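Local coordinates for protein STU0660 (Streptococcus thermophilus, PDB 3ZTH) that probably binds DNA as a four-subunit, magnesium-carrying Csn2 protein of CRISPR-mediated bacterial immunity, at residues T21-Q26 / T233-P238; S81-L86 / K204-F209; I210-Y215 / S239-L244. One frame throughout, in Å; residues are numbered along the deposited sequence.

Contact 1 (T21-Q26 / T233-P238); sequences TQIVGQ and TFILFP
T21 O is gripped by one hydrogen bond and one CA-H...O contact, both from strand 233-237. L236 N donates to T21 O at 2.7 Å, nearly straight at 173° and in the carbonyl plane, and the CA-H of I235 makes the weaker contact. L236 O is treated alike: I23 N reaches it at 2.8 Å, almost along its C=O axis, while the CA of Q22 leans on it. A third bond runs from T21 N to F234 O, 2.7 Å long, with the N-H arriving above the carbonyl plane. Beyond these rungs a water donates to both I23 O and P238 O, bridging the two segments at the level of P238, which has no N-H to offer I23 O.

Side chains pair on both faces. On the T21/I235 face, I23 and F237 lie side by side, pointing the same way. I23 has CG1 beside its backbone N (chi1 -68°) and an extended end. This puts CD1 3.8 Å from F237 CZ, and the same methyl packs 3.9 Å from I235 CG2. On the Q22/L236 face P238 crosses V24 at about a right angle, with P238 CD 3.8 Å from V24 CG2. Helix 212-228 packs on this face through L236, and the amide of Q22 is tied to K245 O.

Past strand 21-24 the chain runs on through G25, whose backbone angles suit glycine and whose O accepts from K31 NZ, to Q26, a magnesium ligand. Strand 20-24, followed by this glycine-containing loop, belongs to a sheet whose parallel strands come in the order 76-80, 199-204, 232-237, 20-24, 254-257. This is consistent with the core of a P-loop NTPase-type fold, with the metal site at the C-terminal edge of the sheet.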
ATOM      1  N   THR A  21      26.880  31.557  10.448  1.00 30.50           N
ATOM      2  CA  THR A  21      28.067  30.793  10.084  1.00 30.67           C
ATOM      3  C   THR A  21      28.203  30.676   8.561  1.00 29.54           C
ATOM      4  O   THR A  21      27.219  30.420   7.860  1.00 28.57           O
ATOM      5  CB  THR A  21      27.985  29.366  10.673  1.00 30.63           C
ATOM      6  OG1 THR A  21      27.816  29.448  12.090  1.00 30.87           O
ATOM      7  CG2 THR A  21      29.254  28.568  10.354  1.00 31.42           C
ATOM      8  N   GLN A  22      29.422  30.853   8.057  1.00 29.10           N
ATOM      9  CA  GLN A  22      29.683  30.752   6.619  1.00 28.80           C
ATOM     10  C   GLN A  22      30.808  29.762   6.322  1.00 29.46           C
ATOM     11  O   GLN A  22      31.916  29.873   6.849  1.00 29.82           O
ATOM     12  CB  GLN A  22      30.035  32.124   6.040  1.00 29.53           C
ATOM     13  CG  GLN A  22      28.930  33.169   6.204  1.00 30.05           C
ATOM     14  CD  GLN A  22      29.341  34.541   5.701  1.00 31.42           C
ATOM     15  OE1 GLN A  22      29.238  34.846   4.507  1.00 31.44           O
ATOM     16  NE2 GLN A  22      29.827  35.375   6.611  1.00 31.05           N
ATOM     17  N   ILE A  23      30.509  28.782   5.483  1.00 29.28           N
ATOM     18  CA  ILE A  23      31.477  27.766   5.112  1.00 28.85           C
ATOM     19  C   ILE A  23      31.896  28.040   3.682  1.00 28.41           C
ATOM     20  O   ILE A  23      31.076  28.020   2.767  1.00 29.57           O
ATOM     21  CB  ILE A  23      30.868  26.350   5.250  1.00 29.16           C
ATOM     22  CG1 ILE A  23      30.629  26.048   6.729  1.00 27.51           C
ATOM     23  CG2 ILE A  23      31.808  25.299   4.657  1.00 30.47           C
ATOM     24  CD1 ILE A  23      29.901  24.765   6.981  1.00 27.72           C
ATOM     25  N   VAL A  24      33.184  28.300   3.504  1.00 27.04           N
ATOM     26  CA  VAL A  24      33.744  28.634   2.200  1.00 27.57           C
ATOM     27  C   VAL A  24      34.998  27.797   1.953  1.00 27.16           C
ATOM     28  O   VAL A  24      35.417  27.040   2.823  1.00 27.94           O
ATOM     29  CB  VAL A  24      34.102  30.132   2.179  1.00 29.09           C
ATOM     30  CG1 VAL A  24      34.878  30.459   0.954  1.00 36.91           C
ATOM     31  CG2 VAL A  24      32.835  30.975   2.219  1.00 29.17           C
ATOM     32  N   GLY A  25      35.604  27.924   0.779  1.00 24.25           N
ATOM     33  CA  GLY A  25      36.803  27.150   0.517  1.00 25.33           C
ATOM     34  C   GLY A  25      36.818  26.513  -0.856  1.00 25.58           C
ATOM     35  O   GLY A  25      35.785  26.408  -1.515  1.00 23.41           O
ATOM     36  N   GLN A  26      37.996  26.073  -1.285  1.00 27.71           N
ATOM     37  CA  GLN A  26      38.136  25.469  -2.599  1.00 28.87           C
ATOM     38  C   GLN A  26      37.926  23.968  -2.586  1.00 29.65           C
ATOM     39  O   GLN A  26      37.809  23.353  -3.639  1.00 29.47           O
ATOM     40  CB  GLN A  26      39.504  25.812  -3.191  1.00 29.63           C
ATOM     41  CG  GLN A  26      39.685  27.300  -3.433  1.00 31.79           C
ATOM     42  CD  GLN A  26      38.515  27.898  -4.211  1.00 35.44           C
ATOM     43  OE1 GLN A  26      38.330  27.607  -5.391  1.00 38.31           O
ATOM     44  NE2 GLN A  26      37.714  28.725  -3.542  1.00 32.64           N
ATOM     45  N   THR A 233      20.064  30.075  14.396  1.00 33.20           N
ATOM     46  CA  THR A 233      21.393  29.878  13.829  1.00 33.39           C
ATOM     47  C   THR A 233      21.331  29.580  12.332  1.00 32.93           C
ATOM     48  O   THR A 233      20.547  28.743  11.872  1.00 30.48           O
ATOM     49  CB  THR A 233      22.149  28.722  14.519  1.00 33.28           C
ATOM     50  OG1 THR A 233      22.399  29.064  15.886  1.00 35.86           O
ATOM     51  CG2 THR A 233      23.477  28.470  13.827  1.00 34.53           C
ATOM     52  N   PHE A 234      22.173  30.283  11.584  1.00 32.62           N
ATOM     53  CA  PHE A 234      22.264  30.122  10.139  1.00 32.35           C
ATOM     54  C   PHE A 234      23.638  29.565   9.726  1.00 31.15           C
ATOM     55  O   PHE A 234      24.672  29.978  10.255  1.00 29.86           O
ATOM     56  CB  PHE A 234      22.063  31.481   9.459  1.00 31.48           C
ATOM     57  CG  PHE A 234      20.624  31.865   9.252  1.00 31.24           C
ATOM     58  CD1 PHE A 234      19.899  31.342   8.190  1.00 32.18           C
ATOM     59  CD2 PHE A 234      20.007  32.793  10.088  1.00 30.21           C
ATOM     60  CE1 PHE A 234      18.575  31.746   7.961  1.00 31.83           C
ATOM     61  CE2 PHE A 234      18.690  33.200   9.870  1.00 27.50           C
ATOM     62  CZ  PHE A 234      17.977  32.679   8.809  1.00 30.00           C
ATOM     63  N   ILE A 235      23.638  28.612   8.798  1.00 30.96           N
ATOM     64  CA  ILE A 235      24.880  28.054   8.258  1.00 29.52           C
ATOM     65  C   ILE A 235      24.758  28.199   6.743  1.00 28.37           C
ATOM     66  O   ILE A 235      23.917  27.545   6.124  1.00 27.20           O
ATOM     67  CB  ILE A 235      25.065  26.565   8.567  1.00 29.73           C
ATOM     68  CG1 ILE A 235      25.338  26.353  10.052  1.00 31.98           C
ATOM     69  CG2 ILE A 235      26.268  26.029   7.791  1.00 33.25           C
ATOM     70  CD1 ILE A 235      25.565  24.877  10.425  1.00 30.45           C
ATOM     71  N   LEU A 236      25.587  29.065   6.164  1.00 27.20           N
ATOM     72  CA  LEU A 236      25.583  29.331   4.727  1.00 26.04           C
ATOM     73  C   LEU A 236      26.825  28.755   4.033  1.00 27.57           C
ATOM     74  O   LEU A 236      27.869  28.584   4.657  1.00 28.34           O
ATOM     75  CB  LEU A 236      25.537  30.846   4.486  1.00 23.45           C
ATOM     76  CG  LEU A 236      24.565  31.683   5.343  1.00 26.53           C
ATOM     77  CD1 LEU A 236      24.799  33.167   5.085  1.00 22.51           C
ATOM     78  CD2 LEU A 236      23.124  31.319   5.035  1.00 20.52           C
ATOM     79  N   PHE A 237      26.695  28.453   2.743  1.00 27.61           N
ATOM     80  CA  PHE A 237      27.797  27.939   1.924  1.00 28.14           C
ATOM     81  C   PHE A 237      27.923  28.904   0.748  1.00 29.77           C
ATOM     82  O   PHE A 237      27.436  28.627  -0.355  1.00 29.85           O
ATOM     83  CB  PHE A 237      27.479  26.537   1.400  1.00 27.00           C
ATOM     84  CG  PHE A 237      27.473  25.478   2.461  1.00 26.40           C
ATOM     85  CD1 PHE A 237      26.359  25.304   3.281  1.00 26.51           C
ATOM     86  CD2 PHE A 237      28.577  24.656   2.641  1.00 26.27           C
ATOM     87  CE1 PHE A 237      26.344  24.326   4.264  1.00 24.73           C
ATOM     88  CE2 PHE A 237      28.574  23.670   3.620  1.00 28.36           C
ATOM     89  CZ  PHE A 237      27.451  23.504   4.437  1.00 28.10           C
ATOM     90  N   PRO A 238      28.564  30.061   0.973  1.00 31.16           N
ATOM     91  CA  PRO A 238      28.747  31.079  -0.070  1.00 31.75           C
ATOM     92  C   PRO A 238      29.637  30.649  -1.221  1.00 33.57           C
ATOM     93  O   PRO A 238      30.510  29.796  -1.061  1.00 34.59           O
ATOM     94  CB  PRO A 238      29.357  32.257   0.687  1.00 28.59           C
ATOM     95  CG  PRO A 238      28.904  32.052   2.094  1.00 31.50           C
ATOM     96  CD  PRO A 238      29.035  30.559   2.276  1.00 30.33           C
TER
HETATM   97  O   HOH W   1      30.976  27.345   0.164  1.00 13.92           O

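Contact 2 (S81-L86 / K204-F209)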
ATOM      1  N   SER A  81      18.363  23.817   0.159  1.00 30.57           N
ATOM      2  CA  SER A  81      19.384  23.659  -0.867  1.00 31.75           C
ATOM      3  C   SER A  81      18.813  23.909  -2.248  1.00 31.99           C
ATOM      4  O   SER A  81      19.497  23.723  -3.247  1.00 35.31           O
ATOM      5  CB  SER A  81      20.001  22.261  -0.795  1.00 30.36           C
ATOM      6  OG  SER A  81      20.809  22.140   0.369  1.00 34.38           O
ATOM      7  N   SER A  82      17.555  24.335  -2.292  1.00 30.86           N
ATOM      8  CA  SER A  82      16.884  24.652  -3.550  1.00 32.53           C
ATOM      9  C   SER A  82      15.618  25.432  -3.240  1.00 34.05           C
ATOM     10  O   SER A  82      15.114  25.387  -2.113  1.00 34.00           O
ATOM     11  CB  SER A  82      16.491  23.383  -4.297  1.00 30.27           C
ATOM     12  OG  SER A  82      15.349  22.793  -3.699  1.00 31.50           O
ATOM     13  N   PHE A  83      15.097  26.150  -4.230  1.00 34.52           N
ATOM     14  CA  PHE A  83      13.866  26.882  -3.993  1.00 37.19           C
ATOM     15  C   PHE A  83      12.700  25.909  -3.771  1.00 38.12           C
ATOM     16  O   PHE A  83      11.678  26.268  -3.173  1.00 38.08           O
ATOM     17  CB  PHE A  83      13.570  27.829  -5.150  1.00 37.29           C
ATOM     18  CG  PHE A  83      14.379  29.090  -5.111  1.00 39.32           C
ATOM     19  CD1 PHE A  83      14.416  29.869  -3.955  1.00 40.32           C
ATOM     20  CD2 PHE A  83      15.108  29.502  -6.216  1.00 39.16           C
ATOM     21  CE1 PHE A  83      15.168  31.037  -3.902  1.00 40.56           C
ATOM     22  CE2 PHE A  83      15.866  30.673  -6.171  1.00 42.24           C
ATOM     23  CZ  PHE A  83      15.895  31.440  -5.013  1.00 41.03           C
ATOM     24  N   LYS A  84      12.856  24.672  -4.230  1.00 37.78           N
ATOM     25  CA  LYS A  84      11.797  23.694  -4.042  1.00 38.27           C
ATOM     26  C   LYS A  84      11.674  23.384  -2.555  1.00 37.75           C
ATOM     27  O   LYS A  84      10.570  23.183  -2.049  1.00 37.38           O
ATOM     28  CB  LYS A  84      12.089  22.412  -4.819  1.00 40.14           C
ATOM     29  CG  LYS A  84      11.017  21.342  -4.634  1.00 43.92           C
ATOM     30  CD  LYS A  84      11.453  20.000  -5.205  1.00 49.06           C
ATOM     31  CE  LYS A  84      10.443  18.901  -4.877  1.00 52.42           C
ATOM     32  NZ  LYS A  84      10.901  17.552  -5.343  1.00 54.77           N
ATOM     33  N   ASP A  85      12.805  23.346  -1.853  1.00 36.66           N
ATOM     34  CA  ASP A  85      12.773  23.075  -0.419  1.00 37.94           C
ATOM     35  C   ASP A  85      12.054  24.217   0.289  1.00 38.37           C
ATOM     36  O   ASP A  85      11.347  24.016   1.282  1.00 37.32           O
ATOM     37  CB  ASP A  85      14.184  22.951   0.158  1.00 38.36           C
ATOM     38  CG  ASP A  85      14.929  21.759  -0.376  1.00 39.18           C
ATOM     39  OD1 ASP A  85      14.268  20.752  -0.702  1.00 41.32           O
ATOM     40  OD2 ASP A  85      16.174  21.822  -0.453  1.00 38.54           O
ATOM     41  N   LEU A  86      12.246  25.422  -0.234  1.00 38.10           N
ATOM     42  CA  LEU A  86      11.624  26.595   0.335  1.00 39.02           C
ATOM     43  C   LEU A  86      10.098  26.519   0.168  1.00 40.38           C
ATOM     44  O   LEU A  86       9.347  26.741   1.127  1.00 40.31           O
ATOM     45  CB  LEU A  86      12.204  27.842  -0.323  1.00 38.77           C
ATOM     46  CG  LEU A  86      11.939  29.150   0.425  1.00 40.85           C
ATOM     47  CD1 LEU A  86      13.083  30.122   0.159  1.00 40.97           C
ATOM     48  CD2 LEU A  86      10.589  29.726   0.004  1.00 38.18           C
ATOM     49  N   LYS A 204      22.293  26.630   0.975  1.00 37.99           N
ATOM     50  CA  LYS A 204      23.326  26.519  -0.041  1.00 38.75           C
ATOM     51  C   LYS A 204      22.680  26.500  -1.419  1.00 37.92           C
ATOM     52  O   LYS A 204      21.484  26.266  -1.536  1.00 36.64           O
ATOM     53  CB  LYS A 204      24.189  25.268   0.181  1.00 41.09           C
ATOM     54  CG  LYS A 204      23.667  23.975  -0.408  1.00 41.90           C
ATOM     55  CD  LYS A 204      24.718  22.870  -0.244  1.00 41.56           C
ATOM     56  CE  LYS A 204      24.396  21.625  -1.089  1.00 41.28           C
ATOM     57  NZ  LYS A 204      23.169  20.903  -0.656  1.00 35.10           N
ATOM     58  N   ASN A 205      23.475  26.782  -2.447  1.00 39.84           N
ATOM     59  CA  ASN A 205      23.014  26.806  -3.838  1.00 42.03           C
ATOM     60  C   ASN A 205      22.188  28.020  -4.218  1.00 42.40           C
ATOM     61  O   ASN A 205      21.800  28.154  -5.362  1.00 45.59           O
ATOM     62  CB  ASN A 205      22.190  25.560  -4.160  1.00 44.19           C
ATOM     63  CG  ASN A 205      22.929  24.286  -3.862  1.00 45.09           C
ATOM     64  OD1 ASN A 205      24.035  24.072  -4.354  1.00 47.02           O
ATOM     65  ND2 ASN A 205      22.322  23.424  -3.055  1.00 44.52           N
ATOM     66  N   ILE A 206      21.914  28.905  -3.276  1.00 44.83           N
ATOM     67  CA  ILE A 206      21.107  30.080  -3.575  1.00 45.14           C
ATOM     68  C   ILE A 206      21.866  31.238  -4.223  1.00 44.57           C
ATOM     69  O   ILE A 206      21.305  31.963  -5.048  1.00 44.36           O
ATOM     70  CB  ILE A 206      20.399  30.576  -2.302  1.00 47.81           C
ATOM     71  CG1 ILE A 206      19.462  29.483  -1.796  1.00 48.57           C
ATOM     72  CG2 ILE A 206      19.613  31.843  -2.587  1.00 51.61           C
ATOM     73  CD1 ILE A 206      18.554  28.913  -2.886  1.00 49.96           C
ATOM     74  N   ASP A 207      23.133  31.414  -3.854  1.00 43.04           N
ATOM     75  CA  ASP A 207      23.948  32.486  -4.421  1.00 43.56           C
ATOM     76  C   ASP A 207      23.837  32.571  -5.935  1.00 44.08           C
ATOM     77  O   ASP A 207      23.811  33.660  -6.505  1.00 46.05           O
ATOM     78  CB  ASP A 207      25.427  32.295  -4.090  1.00 43.72           C
ATOM     79  CG  ASP A 207      25.724  32.494  -2.642  1.00 46.05           C
ATOM     80  OD1 ASP A 207      24.870  33.079  -1.944  1.00 48.71           O
ATOM     81  OD2 ASP A 207      26.816  32.080  -2.200  1.00 45.70           O
ATOM     82  N   GLY A 208      23.795  31.417  -6.587  1.00 41.76           N
ATOM     83  CA  GLY A 208      23.730  31.415  -8.032  1.00 40.12           C
ATOM     84  C   GLY A 208      22.417  31.882  -8.609  1.00 40.14           C
ATOM     85  O   GLY A 208      22.364  32.265  -9.775  1.00 41.20           O
ATOM     86  N   PHE A 209      21.362  31.877  -7.799  1.00 39.56           N
ATOM     87  CA  PHE A 209      20.042  32.264  -8.283  1.00 38.64           C
ATOM     88  C   PHE A 209      19.640  33.725  -8.108  1.00 36.40           C
ATOM     89  O   PHE A 209      18.594  34.136  -8.596  1.00 35.94           O
ATOM     90  CB  PHE A 209      18.982  31.357  -7.658  1.00 41.13           C
ATOM     91  CG  PHE A 209      19.330  29.891  -7.715  1.00 43.65           C
ATOM     92  CD1 PHE A 209      20.139  29.390  -8.739  1.00 43.71           C
ATOM     93  CD2 PHE A 209      18.822  29.003  -6.760  1.00 43.45           C
ATOM     94  CE1 PHE A 209      20.437  28.025  -8.816  1.00 44.41           C
ATOM     95  CE2 PHE A 209      19.110  27.635  -6.824  1.00 44.18           C
ATOM     96  CZ  PHE A 209      19.920  27.143  -7.854  1.00 45.04           C
TER
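Two hydrogen bonds carry the polar half, both centred on S81. N205 ND2 donates to S81 O at 2.8 Å, in the carbonyl plane and on a lone pair, though bent at 140° and tilted from the amide plane. K204 has CG in the crowded position between backbone N and carbonyl carbon (chi1 85°), and a bend at its last torsion brings NZ to S81 OG at 2.9 Å. That hydroxyl is also bonded to D79, and K204 has a cation-pi contact with W35.

The apolar half is built round F83. I206 CD1 sits over one face of its ring, a CH-pi contact 4.3 Å from the centroid, while F209 slides past in the opposite direction, F209 CD2 meeting F83 CE2 at 3.4 Å with the ring planes 42° apart.

Within 81-86, S82 is the N-cap: its OG accepts from D85 N. D85 OD2 in turn takes S81 N at 3.0 Å through its anti lone pair.

The contact thus joins the end of strand 76-80 and the start of helix 83-89 to the loop leaving the neighbouring strand 199-204. Helix 177-192 backs F83, L86 and I206, and Y32 of a second subunit meets the rings of F83 and F209.

Contact 3 (I210-Y215 / S239-L244). With MG (magnesium ion), chain C.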
ATOM      1  N   ILE A 210      20.455  34.511  -7.418  1.00 34.09           N
ATOM      2  CA  ILE A 210      20.137  35.921  -7.248  1.00 32.56           C
ATOM      3  C   ILE A 210      21.386  36.765  -7.381  1.00 32.95           C
ATOM      4  O   ILE A 210      22.494  36.285  -7.156  1.00 31.76           O
ATOM      5  CB  ILE A 210      19.472  36.213  -5.884  1.00 31.31           C
ATOM      6  CG1 ILE A 210      20.404  35.833  -4.738  1.00 29.85           C
ATOM      7  CG2 ILE A 210      18.175  35.425  -5.765  1.00 31.33           C
ATOM      8  CD1 ILE A 210      19.801  36.133  -3.383  1.00 28.11           C
ATOM      9  N   SER A 211      21.201  38.026  -7.757  1.00 34.73           N
ATOM     10  CA  SER A 211      22.311  38.955  -7.934  1.00 35.77           C
ATOM     11  C   SER A 211      23.005  39.256  -6.613  1.00 34.71           C
ATOM     12  O   SER A 211      22.503  38.918  -5.540  1.00 34.08           O
ATOM     13  CB  SER A 211      21.808  40.270  -8.533  1.00 37.73           C
ATOM     14  OG  SER A 211      21.021  40.993  -7.596  1.00 38.99           O
ATOM     15  N   GLU A 212      24.162  39.896  -6.695  1.00 35.28           N
ATOM     16  CA  GLU A 212      24.890  40.258  -5.489  1.00 38.79           C
ATOM     17  C   GLU A 212      24.076  41.290  -4.702  1.00 39.66           C
ATOM     18  O   GLU A 212      24.096  41.296  -3.476  1.00 40.28           O
ATOM     19  CB  GLU A 212      26.276  40.812  -5.853  1.00 40.08           C
ATOM     20  CG  GLU A 212      27.335  39.726  -6.062  1.00 41.41           C
ATOM     21  CD  GLU A 212      28.605  40.242  -6.721  1.00 42.48           C
ATOM     22  OE1 GLU A 212      29.091  41.327  -6.329  1.00 41.41           O
ATOM     23  OE2 GLU A 212      29.123  39.551  -7.626  1.00 42.66           O
ATOM     24  N   GLU A 213      23.347  42.150  -5.408  1.00 40.78           N
ATOM     25  CA  GLU A 213      22.528  43.165  -4.751  1.00 42.34           C
ATOM     26  C   GLU A 213      21.376  42.542  -3.960  1.00 41.05           C
ATOM     27  O   GLU A 213      21.118  42.928  -2.814  1.00 40.35           O
ATOM     28  CB  GLU A 213      21.948  44.139  -5.775  1.00 45.85           C
ATOM     29  CG  GLU A 213      22.960  45.034  -6.468  1.00 53.97           C
ATOM     30  CD  GLU A 213      23.974  44.258  -7.291  1.00 58.87           C
ATOM     31  OE1 GLU A 213      23.572  43.297  -7.991  1.00 57.75           O
ATOM     32  OE2 GLU A 213      25.173  44.624  -7.244  1.00 63.07           O
ATOM     33  N   SER A 214      20.671  41.595  -4.570  1.00 38.53           N
ATOM     34  CA  SER A 214      19.558  40.949  -3.883  1.00 37.85           C
ATOM     35  C   SER A 214      20.057  40.203  -2.655  1.00 35.95           C
ATOM     36  O   SER A 214      19.460  40.283  -1.579  1.00 35.71           O
ATOM     37  CB  SER A 214      18.825  39.973  -4.815  1.00 38.60           C
ATOM     38  OG  SER A 214      18.014  40.661  -5.759  1.00 38.92           O
ATOM     39  N   TYR A 215      21.166  39.490  -2.812  1.00 33.57           N
ATOM     40  CA  TYR A 215      21.718  38.729  -1.709  1.00 32.21           C
ATOM     41  C   TYR A 215      21.976  39.615  -0.486  1.00 32.83           C
ATOM     42  O   TYR A 215      21.722  39.220   0.655  1.00 32.38           O
ATOM     43  CB  TYR A 215      23.002  38.031  -2.145  1.00 29.91           C
ATOM     44  CG  TYR A 215      23.502  37.085  -1.089  1.00 30.36           C
ATOM     45  CD1 TYR A 215      23.036  35.772  -1.034  1.00 28.04           C
ATOM     46  CD2 TYR A 215      24.379  37.518  -0.093  1.00 29.42           C
ATOM     47  CE1 TYR A 215      23.424  34.918  -0.020  1.00 28.41           C
ATOM     48  CE2 TYR A 215      24.776  36.664   0.932  1.00 29.29           C
ATOM     49  CZ  TYR A 215      24.293  35.365   0.959  1.00 28.59           C
ATOM     50  OH  TYR A 215      24.685  34.504   1.955  1.00 29.07           O
ATOM     51  N   SER A 239      29.403  31.257  -2.379  1.00 35.75           N
ATOM     52  CA  SER A 239      30.191  31.001  -3.583  1.00 37.53           C
ATOM     53  C   SER A 239      31.553  31.647  -3.355  1.00 37.54           C
ATOM     54  O   SER A 239      31.754  32.363  -2.377  1.00 35.77           O
ATOM     55  CB  SER A 239      29.542  31.659  -4.798  1.00 36.80           C
ATOM     56  OG  SER A 239      28.146  31.438  -4.805  1.00 40.52           O
ATOM     57  N   ASP A 240      32.477  31.421  -4.277  1.00 38.39           N
ATOM     58  CA  ASP A 240      33.813  31.984  -4.147  1.00 37.90           C
ATOM     59  C   ASP A 240      33.898  33.504  -4.291  1.00 38.68           C
ATOM     60  O   ASP A 240      34.832  34.124  -3.768  1.00 37.28           O
ATOM     61  CB  ASP A 240      34.745  31.342  -5.173  1.00 38.80           C
ATOM     62  CG  ASP A 240      35.013  29.883  -4.882  1.00 40.82           C
ATOM     63  OD1 ASP A 240      34.455  29.347  -3.901  1.00 37.60           O
ATOM     64  OD2 ASP A 240      35.793  29.274  -5.646  1.00 44.56           O
ATOM     65  N   GLN A 241      32.943  34.119  -4.985  1.00 37.21           N
ATOM     66  CA  GLN A 241      33.029  35.559  -5.176  1.00 36.16           C
ATOM     67  C   GLN A 241      31.742  36.365  -5.068  1.00 33.79           C
ATOM     68  O   GLN A 241      30.704  35.981  -5.586  1.00 32.73           O
ATOM     69  CB  GLN A 241      33.709  35.839  -6.526  1.00 37.52           C
ATOM     70  CG  GLN A 241      33.924  37.318  -6.842  1.00 45.04           C
ATOM     71  CD  GLN A 241      32.717  37.974  -7.518  1.00 50.24           C
ATOM     72  OE1 GLN A 241      32.485  39.183  -7.374  1.00 50.24           O
ATOM     73  NE2 GLN A 241      31.953  37.181  -8.272  1.00 51.79           N
ATOM     74  N   GLY A 242      31.829  37.492  -4.373  1.00 34.72           N
ATOM     75  CA  GLY A 242      30.687  38.380  -4.237  1.00 34.27           C
ATOM     76  C   GLY A 242      29.546  38.070  -3.281  1.00 34.09           C
ATOM     77  O   GLY A 242      28.555  38.800  -3.297  1.00 34.28           O
ATOM     78  N   TYR A 243      29.659  37.028  -2.455  1.00 32.68           N
ATOM     79  CA  TYR A 243      28.583  36.694  -1.519  1.00 32.13           C
ATOM     80  C   TYR A 243      28.983  36.594  -0.046  1.00 32.71           C
ATOM     81  O   TYR A 243      28.176  36.862   0.845  1.00 29.93           O
ATOM     82  CB  TYR A 243      27.884  35.408  -1.960  1.00 31.23           C
ATOM     83  CG  TYR A 243      27.119  35.606  -3.247  1.00 31.81           C
ATOM     84  CD1 TYR A 243      27.759  35.517  -4.483  1.00 31.20           C
ATOM     85  CD2 TYR A 243      25.780  35.979  -3.224  1.00 30.23           C
ATOM     86  CE1 TYR A 243      27.086  35.798  -5.656  1.00 31.81           C
ATOM     87  CE2 TYR A 243      25.094  36.265  -4.390  1.00 30.79           C
ATOM     88  CZ  TYR A 243      25.749  36.174  -5.604  1.00 32.28           C
ATOM     89  OH  TYR A 243      25.071  36.458  -6.768  1.00 32.90           O
ATOM     90  N   LEU A 244      30.228  36.210   0.206  1.00 32.60           N
ATOM     91  CA  LEU A 244      30.725  36.101   1.570  1.00 32.74           C
ATOM     92  C   LEU A 244      30.701  37.482   2.236  1.00 32.79           C
ATOM     93  O   LEU A 244      31.213  38.449   1.681  1.00 33.87           O
ATOM     94  CB  LEU A 244      32.155  35.565   1.547  1.00 31.76           C
ATOM     95  CG  LEU A 244      32.869  35.387   2.882  1.00 31.60           C
ATOM     96  CD1 LEU A 244      32.133  34.344   3.726  1.00 30.71           C
ATOM     97  CD2 LEU A 244      34.319  34.975   2.622  1.00 29.15           C
TER
HETATM   98 MG    MG C1349      35.959  26.981  -6.418  1.00 38.65          MG
HETATM   99  O   HOH W   2      26.201  40.188  -2.177  1.00 29.90           O
HETATM  100  O   HOH W   3      27.282  35.236   2.522  1.00 23.81           O
HETATM  101  O   HOH W   4      36.228  24.781  -7.339  1.00 75.15           O
HETATM  102  O   HOH W   5      35.351  26.604  -4.051  1.00 43.68           O
HETATM  103  O   HOH W   6      37.049  28.337  -8.155  1.00 29.82           O
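Y243, in the loop after strand 232-237 of this P-loop NTPase-type fold, carries the contact with the start of helix 212-228. Its OH donates to I210 O at 2.6 Å, in the carbonyl plane; the same oxygen also accepts from N28 of a second subunit. The ring meets Y215 T-shaped: the Y243 edge points at the Y215 face with planes 83° apart, CD2 of Y243 only 3.3 Å from CG of Y215. A chi1 of -172°, with CG anti to the backbone N, carries the Y215 ring toward the loop. Over one face of the Y243 ring comes E212, whose CG makes a CH-pi contact 4.3 Å from the centroid. E212 is itself a magnesium-binding residue, though it holds no ion in this chain.

Further out, two waters bridge the segments. One donates to E212 O and to G242 O, and the other accepts from Y215 OH and donates to Y243 O. G242, at positive phi (77°), turns the chain tightly beside the E212 carboxylate.

The helix start is set by S211, an N-cap whose OG accepts from S214 N at 3.1 Å. On the far side of the loop lies one magnesium ion: Q26 is the other protein residue of the site, three waters complete the modelled shell, and D240 OD2 binds MG at 2.4 Å.

In the fold
All three contacts crowd the C-terminal edge of the parallel sheet, their centres about 13 to 14 Å apart. Contact 1 joins the middle strands 20-24 and 232-237; contact 2 lies where strands 76-80 and 199-204 end, and contact 3 ties the loop after 232-237 to helix 212-228. Along the chain, contact 2 falls between the two segments of contact 1, while 210-215 and 239-244 alternate with those of contact 1. D207 links contacts 2 and 3 through S239 N, and a weak Q26-D240 bond links 1 and 3 at the magnesium. A second subunit reaches all three, so metal site and assembly interface adjoin.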